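Local coordinates for protein extracellular invertase (Aspergillus kawachii, PDB 5XH8) that probably cleaves the beta-fructosidic bond of sucrose and readily transfers the released fructosyl unit to make fructooligosaccharides such as 1-kestose, at residues A[122-126]-A[272-276]; A[164-169]-A[206-210]. All blocks are in the same frame, centred on the assembly; numbering follows the deposited sequence.

Contact 1: A[122-126]-A[272-276]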
loop_
_atom_site.group_PDB
_atom_site.type_symbol
_atom_site.label_atom_id
_atom_site.label_comp_id
_atom_site.label_asym_id
_atom_site.label_seq_id
_atom_site.Cartn_x
_atom_site.Cartn_y
_atom_site.Cartn_z
ATOM N N PRO A 122 6.537 0.035 15.774
ATOM C CA PRO A 122 5.788 -1.067 16.425
ATOM C C PRO A 122 4.314 -1.106 16.052
ATOM O O PRO A 122 3.774 -0.136 15.559
ATOM C CB PRO A 122 5.925 -0.731 17.918
ATOM C CG PRO A 122 6.010 0.752 17.949
ATOM C CD PRO A 122 6.801 1.150 16.707
ATOM N N ILE A 123 3.669 -2.232 16.331
ATOM C CA ILE A 123 2.247 -2.392 16.118
ATOM C C ILE A 123 1.701 -2.991 17.407
ATOM O O ILE A 123 2.163 -4.060 17.845
ATOM C CB ILE A 123 1.960 -3.373 14.942
ATOM C CG1 ILE A 123 2.615 -2.895 13.625
ATOM C CG2 ILE A 123 0.465 -3.603 14.776
ATOM C CD1 ILE A 123 2.758 -4.017 12.619
ATOM N N HIS A 124 0.728 -2.316 18.013
ATOM C CA HIS A 124 0.057 -2.855 19.204
ATOM C C HIS A 124 -1.299 -2.191 19.428
ATOM O O HIS A 124 -1.464 -1.019 19.154
ATOM C CB HIS A 124 0.937 -2.717 20.453
ATOM C CG HIS A 124 0.538 -3.624 21.569
ATOM N ND1 HIS A 124 -0.153 -3.178 22.674
ATOM C CD2 HIS A 124 0.700 -4.957 21.737
ATOM C CE1 HIS A 124 -0.376 -4.191 23.491
ATOM N NE2 HIS A 124 0.126 -5.284 22.945
ATOM N N TRP A 125 -2.254 -2.958 19.927
ATOM C CA TRP A 125 -3.599 -2.461 20.179
ATOM C C TRP A 125 -3.647 -1.242 21.116
ATOM O O TRP A 125 -4.529 -0.407 20.976
ATOM C CB TRP A 125 -4.525 -3.585 20.709
ATOM C CG TRP A 125 -4.125 -4.150 22.035
ATOM C CD1 TRP A 125 -3.414 -5.292 22.251
ATOM C CD2 TRP A 125 -4.432 -3.625 23.324
ATOM N NE1 TRP A 125 -3.233 -5.503 23.586
ATOM C CE2 TRP A 125 -3.844 -4.495 24.277
ATOM C CE3 TRP A 125 -5.119 -2.490 23.777
ATOM C CZ2 TRP A 125 -3.926 -4.265 25.658
ATOM C CZ3 TRP A 125 -5.204 -2.265 25.159
ATOM C CH2 TRP A 125 -4.599 -3.146 26.074
ATOM N N SER A 126 -2.691 -1.168 22.042
ATOM C CA SER A 126 -2.640 -0.132 23.070
ATOM C C SER A 126 -2.066 1.203 22.630
ATOM O O SER A 126 -2.099 2.128 23.409
ATOM C CB SER A 126 -1.816 -0.619 24.263
ATOM O OG SER A 126 -0.445 -0.771 23.941
ATOM N N THR A 272 -7.374 -13.628 22.161
ATOM C CA THR A 272 -7.758 -12.291 22.610
ATOM C C THR A 272 -6.648 -11.701 23.463
ATOM O O THR A 272 -6.052 -12.395 24.293
ATOM C CB THR A 272 -9.121 -12.275 23.368
ATOM O OG1 THR A 272 -8.973 -12.747 24.706
ATOM C CG2 THR A 272 -10.121 -13.103 22.657
ATOM N N GLU A 273 -6.372 -10.416 23.229
ATOM C CA GLU A 273 -5.323 -9.684 23.917
ATOM C C GLU A 273 -5.947 -8.880 25.060
ATOM O O GLU A 273 -6.669 -7.904 24.821
ATOM C CB GLU A 273 -4.583 -8.748 22.960
ATOM C CG GLU A 273 -3.887 -9.457 21.809
ATOM C CD GLU A 273 -2.852 -8.566 21.152
ATOM O OE1 GLU A 273 -1.798 -8.319 21.791
ATOM O OE2 GLU A 273 -3.128 -8.079 20.034
ATOM N N GLY A 274 -5.653 -9.315 26.287
ATOM C CA GLY A 274 -6.175 -8.712 27.508
ATOM C C GLY A 274 -5.177 -7.890 28.291
ATOM O O GLY A 274 -3.954 -7.904 28.035
ATOM N N SER A 275 -5.723 -7.165 29.259
ATOM C CA SER A 275 -4.960 -6.232 30.069
ATOM C C SER A 275 -5.704 -5.984 31.364
ATOM O O SER A 275 -6.923 -6.023 31.367
ATOM C CB SER A 275 -4.850 -4.910 29.328
ATOM O OG SER A 275 -3.978 -4.008 29.987
ATOM N N ASP A 276 -4.973 -5.715 32.442
ATOM C CA ASP A 276 -5.540 -4.999 33.600
ATOM C C ASP A 276 -5.665 -3.536 33.253
ATOM O O ASP A 276 -5.038 -3.064 32.306
ATOM C CB ASP A 276 -4.639 -5.112 34.809
ATOM C CG ASP A 276 -4.391 -6.525 35.185
ATOM O OD1 ASP A 276 -5.390 -7.258 35.401
ATOM O OD2 ASP A 276 -3.200 -6.904 35.224
HETATM O O HOH W 1 -1.794 -6.014 19.355
#

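Contact 2: A[164-169]-A[206-210]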
loop_
_atom_site.group_PDB
_atom_site.type_symbol
_atom_site.label_atom_id
_atom_site.label_comp_id
_atom_site.label_asym_id
_atom_site.label_seq_id
_atom_site.Cartn_x
_atom_site.Cartn_y
_atom_site.Cartn_z
ATOM N N TYR A 164 -10.992 3.552 8.745
ATOM C CA TYR A 164 -11.101 2.745 9.969
ATOM C C TYR A 164 -9.822 2.913 10.778
ATOM O O TYR A 164 -8.720 2.802 10.236
ATOM C CB TYR A 164 -11.322 1.270 9.640
ATOM C CG TYR A 164 -12.750 0.881 9.303
ATOM C CD1 TYR A 164 -13.669 1.807 8.771
ATOM C CD2 TYR A 164 -13.188 -0.433 9.501
ATOM C CE1 TYR A 164 -14.974 1.426 8.445
ATOM C CE2 TYR A 164 -14.497 -0.822 9.172
ATOM C CZ TYR A 164 -15.385 0.112 8.653
ATOM O OH TYR A 164 -16.686 -0.242 8.331
ATOM N N ASN A 165 -9.978 3.211 12.062
ATOM C CA ASN A 165 -8.877 3.397 12.983
ATOM C C ASN A 165 -8.672 2.068 13.728
ATOM O O ASN A 165 -9.170 1.840 14.861
ATOM C CB ASN A 165 -9.218 4.542 13.931
ATOM C CG ASN A 165 -8.106 4.837 14.914
ATOM O OD1 ASN A 165 -6.979 4.374 14.779
ATOM N ND2 ASN A 165 -8.425 5.622 15.918
ATOM N N VAL A 166 -7.995 1.153 13.043
ATOM C CA VAL A 166 -7.803 -0.198 13.556
ATOM C C VAL A 166 -6.803 -0.309 14.719
ATOM O O VAL A 166 -5.833 0.433 14.770
ATOM C CB VAL A 166 -7.374 -1.163 12.445
ATOM C CG1 VAL A 166 -8.494 -1.302 11.421
ATOM C CG2 VAL A 166 -6.045 -0.724 11.811
ATOM N N THR A 167 -7.049 -1.261 15.627
ATOM C CA THR A 167 -6.087 -1.671 16.647
ATOM C C THR A 167 -5.018 -2.607 16.076
ATOM O O THR A 167 -3.892 -2.663 16.594
ATOM C CB THR A 167 -6.762 -2.427 17.800
ATOM O OG1 THR A 167 -7.664 -3.415 17.284
ATOM C CG2 THR A 167 -7.518 -1.452 18.721
ATOM N N ALA A 168 -5.424 -3.342 15.041
ATOM C CA ALA A 168 -4.676 -4.387 14.379
ATOM C C ALA A 168 -5.459 -4.773 13.143
ATOM O O ALA A 168 -6.698 -4.621 13.104
ATOM C CB ALA A 168 -4.543 -5.618 15.271
ATOM N N PHE A 169 -4.739 -5.309 12.154
ATOM C CA PHE A 169 -5.323 -5.715 10.886
ATOM C C PHE A 169 -4.456 -6.788 10.210
ATOM O O PHE A 169 -3.700 -6.505 9.278
ATOM C CB PHE A 169 -5.496 -4.481 10.005
ATOM C CG PHE A 169 -6.314 -4.721 8.775
ATOM C CD1 PHE A 169 -7.675 -4.930 8.867
ATOM C CD2 PHE A 169 -5.734 -4.683 7.533
ATOM C CE1 PHE A 169 -8.433 -5.157 7.732
ATOM C CE2 PHE A 169 -6.487 -4.894 6.389
ATOM C CZ PHE A 169 -7.846 -5.123 6.491
ATOM N N GLN A 206 -13.583 -9.325 13.773
ATOM C CA GLN A 206 -13.162 -9.960 12.560
ATOM C C GLN A 206 -13.775 -9.216 11.395
ATOM O O GLN A 206 -15.019 -9.027 11.322
ATOM C CB GLN A 206 -13.625 -11.410 12.511
ATOM C CG GLN A 206 -12.990 -12.293 13.571
ATOM C CD GLN A 206 -13.375 -13.753 13.409
ATOM O OE1 GLN A 206 -14.178 -14.119 12.543
ATOM N NE2 GLN A 206 -12.783 -14.597 14.231
ATOM N N PHE A 207 -12.904 -8.801 10.482
ATOM C CA PHE A 207 -13.295 -8.159 9.248
ATOM C C PHE A 207 -13.406 -9.239 8.186
ATOM O O PHE A 207 -12.435 -9.972 7.960
ATOM C CB PHE A 207 -12.231 -7.135 8.845
ATOM C CG PHE A 207 -11.937 -6.123 9.910
ATOM C CD1 PHE A 207 -12.754 -4.998 10.067
ATOM C CD2 PHE A 207 -10.876 -6.298 10.768
ATOM C CE1 PHE A 207 -12.488 -4.066 11.053
ATOM C CE2 PHE A 207 -10.602 -5.372 11.748
ATOM C CZ PHE A 207 -11.414 -4.257 11.895
ATOM N N LEU A 208 -14.565 -9.320 7.514
ATOM C CA LEU A 208 -14.878 -10.417 6.587
ATOM C C LEU A 208 -14.795 -9.923 5.158
ATOM O O LEU A 208 -15.247 -8.808 4.870
ATOM C CB LEU A 208 -16.282 -10.990 6.878
ATOM C CG LEU A 208 -16.789 -12.149 5.997
ATOM C CD1 LEU A 208 -15.938 -13.405 6.186
ATOM C CD2 LEU A 208 -18.267 -12.454 6.275
ATOM N N TYR A 209 -14.224 -10.753 4.280
ATOM C CA TYR A 209 -14.096 -10.467 2.858
ATOM C C TYR A 209 -14.436 -11.675 2.013
ATOM O O TYR A 209 -14.313 -12.806 2.463
ATOM C CB TYR A 209 -12.635 -10.056 2.501
ATOM C CG TYR A 209 -12.146 -8.801 3.152
ATOM C CD1 TYR A 209 -11.744 -8.800 4.483
ATOM C CD2 TYR A 209 -12.071 -7.610 2.445
ATOM C CE1 TYR A 209 -11.304 -7.642 5.091
ATOM C CE2 TYR A 209 -11.623 -6.449 3.046
ATOM C CZ TYR A 209 -11.229 -6.483 4.369
ATOM O OH TYR A 209 -10.807 -5.345 4.985
ATOM N N ARG A 210 -14.797 -11.446 0.754
ATOM C CA ARG A 210 -14.881 -12.551 -0.210
ATOM C C ARG A 210 -14.105 -12.201 -1.446
ATOM O O ARG A 210 -13.984 -11.027 -1.779
ATOM C CB ARG A 210 -16.332 -12.890 -0.552
ATOM C CG ARG A 210 -17.106 -11.856 -1.347
ATOM C CD ARG A 210 -18.510 -12.375 -1.670
ATOM N NE ARG A 210 -19.312 -11.299 -2.214
ATOM C CZ ARG A 210 -20.625 -11.344 -2.465
ATOM N NH1 ARG A 210 -21.358 -12.429 -2.223
ATOM N NH2 ARG A 210 -21.210 -10.271 -2.977
#

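Contact 1: A[122-126]-A[272-276]
This is a buried contact between blades of the family 32 beta-propeller, where a loop of one blade (122-126, between strands 112-118 and 134-140) packs against the end of strand 265-274 in another. Trp-125 does most of the work. Its CA-to-CB bond points toward 272-276, and the indole offers its edge: Trp-125 CD1 lies 3.5 Å from Glu-273 OE1, while at the six-membered ring Trp-125 CH2 sits 3.7 Å from Ser-275 CB. No direct hydrogen bond joins the two segments. Instead, a water accepts from Trp-125 N (3.1 Å) and donates to Glu-273 OE2 (2.6 Å). Thr-284 supplies a second bridge, its hydroxyl hydrogen-bonding to Trp-125 NE1, His-124 NE2 and Glu-273 OE1. The Trp-125 ring stacks with Phe-245. Glycerol bound through Ile-123 O and Trp-125 O, with Glu-248 nearby, is consistent with a position at the rim of the family 32 sugar pocket. The buried Glu-273 carboxylate is thus satisfied by water, Thr-284 and Asn-246, with Arg-170 only a long, weak ion pair away and the carboxylate of Glu-248 close by, so the two blades are joined through shared polar intermediaries around the edge of the Trp-125 indole.

Contact 2: A[164-169]-A[206-210]
Within one blade of the propeller, 164-169 leads into edge strand 166-176 and meets 206-210 on strand 203-211, two places across the sheet. Strand 191-199 runs between them, so no backbone hydrogen bond joins the pair, and side chains make nearly all of the contact. Start at Tyr-164, in the loop: its ring brings an edge to Phe-207, with Tyr-164 CD2 4.0 Å from Phe-207 CE1. A tight turn at Asn-165 follows, with a weak hydrogen bond from Val-166 N to Tyr-164 O (3.3 Å), and Val-166 adds an apolar contact, Val-166 CG1 to Phe-207 CZ at 4.2 Å. At Thr-167 the backbone turns a corner and its hydroxyl bonds to Asn-246. Beyond it, Ala-168 contributes mainly its carbonyl, Ala-168 O lying 4.2 Å from Phe-207 CE2. Phe-169 buries more against 206-210 than any other residue of its segment. Its CA-to-CB bond points sideways, yet the ring reaches across to direct its edge at the face of Phe-207 in an offset edge-to-face pair, centroids 5.7 Å apart and planes at 64°. That ring's edge also meets Tyr-209, with Phe-169 CZ 3.3 Å from Tyr-209 OH. Phe-169 and Tyr-209 both rest on Ile-195 of the intervening strand, and Tyr-221 touches Tyr-164 and Phe-207. Alternation along 206-210 sends Phe-207 and Tyr-209 to this one face. The blade is a four-stranded antiparallel sheet, as in the five-bladed family 32 propeller; here its first and third strands meet through side chains on one face, and the first runs straight on from Phe-169 into the family's Arg-Asp-Pro signature.

In the fold
The two contacts lie about 15 Å apart, centre to centre, in the same N-terminal propeller domain of the family 32 fold. Contact 2 is nested along the chain inside the loop that contact 1 closes: 122-126 comes first, then 164-169 and 206-210 in the next blade, and 272-276 in the blade after that. They meet directly where Trp-125 CB packs 3.8 Å from Thr-167 CB. Contact 1 therefore joins the blades before and after the one in which contact 2 lies, and touches it at the corner at Thr-167. Arg-170, Asn-246 and Glu-248 border this junction, consistent with a place beside the sugar-binding pocket usual in family 32 enzymes.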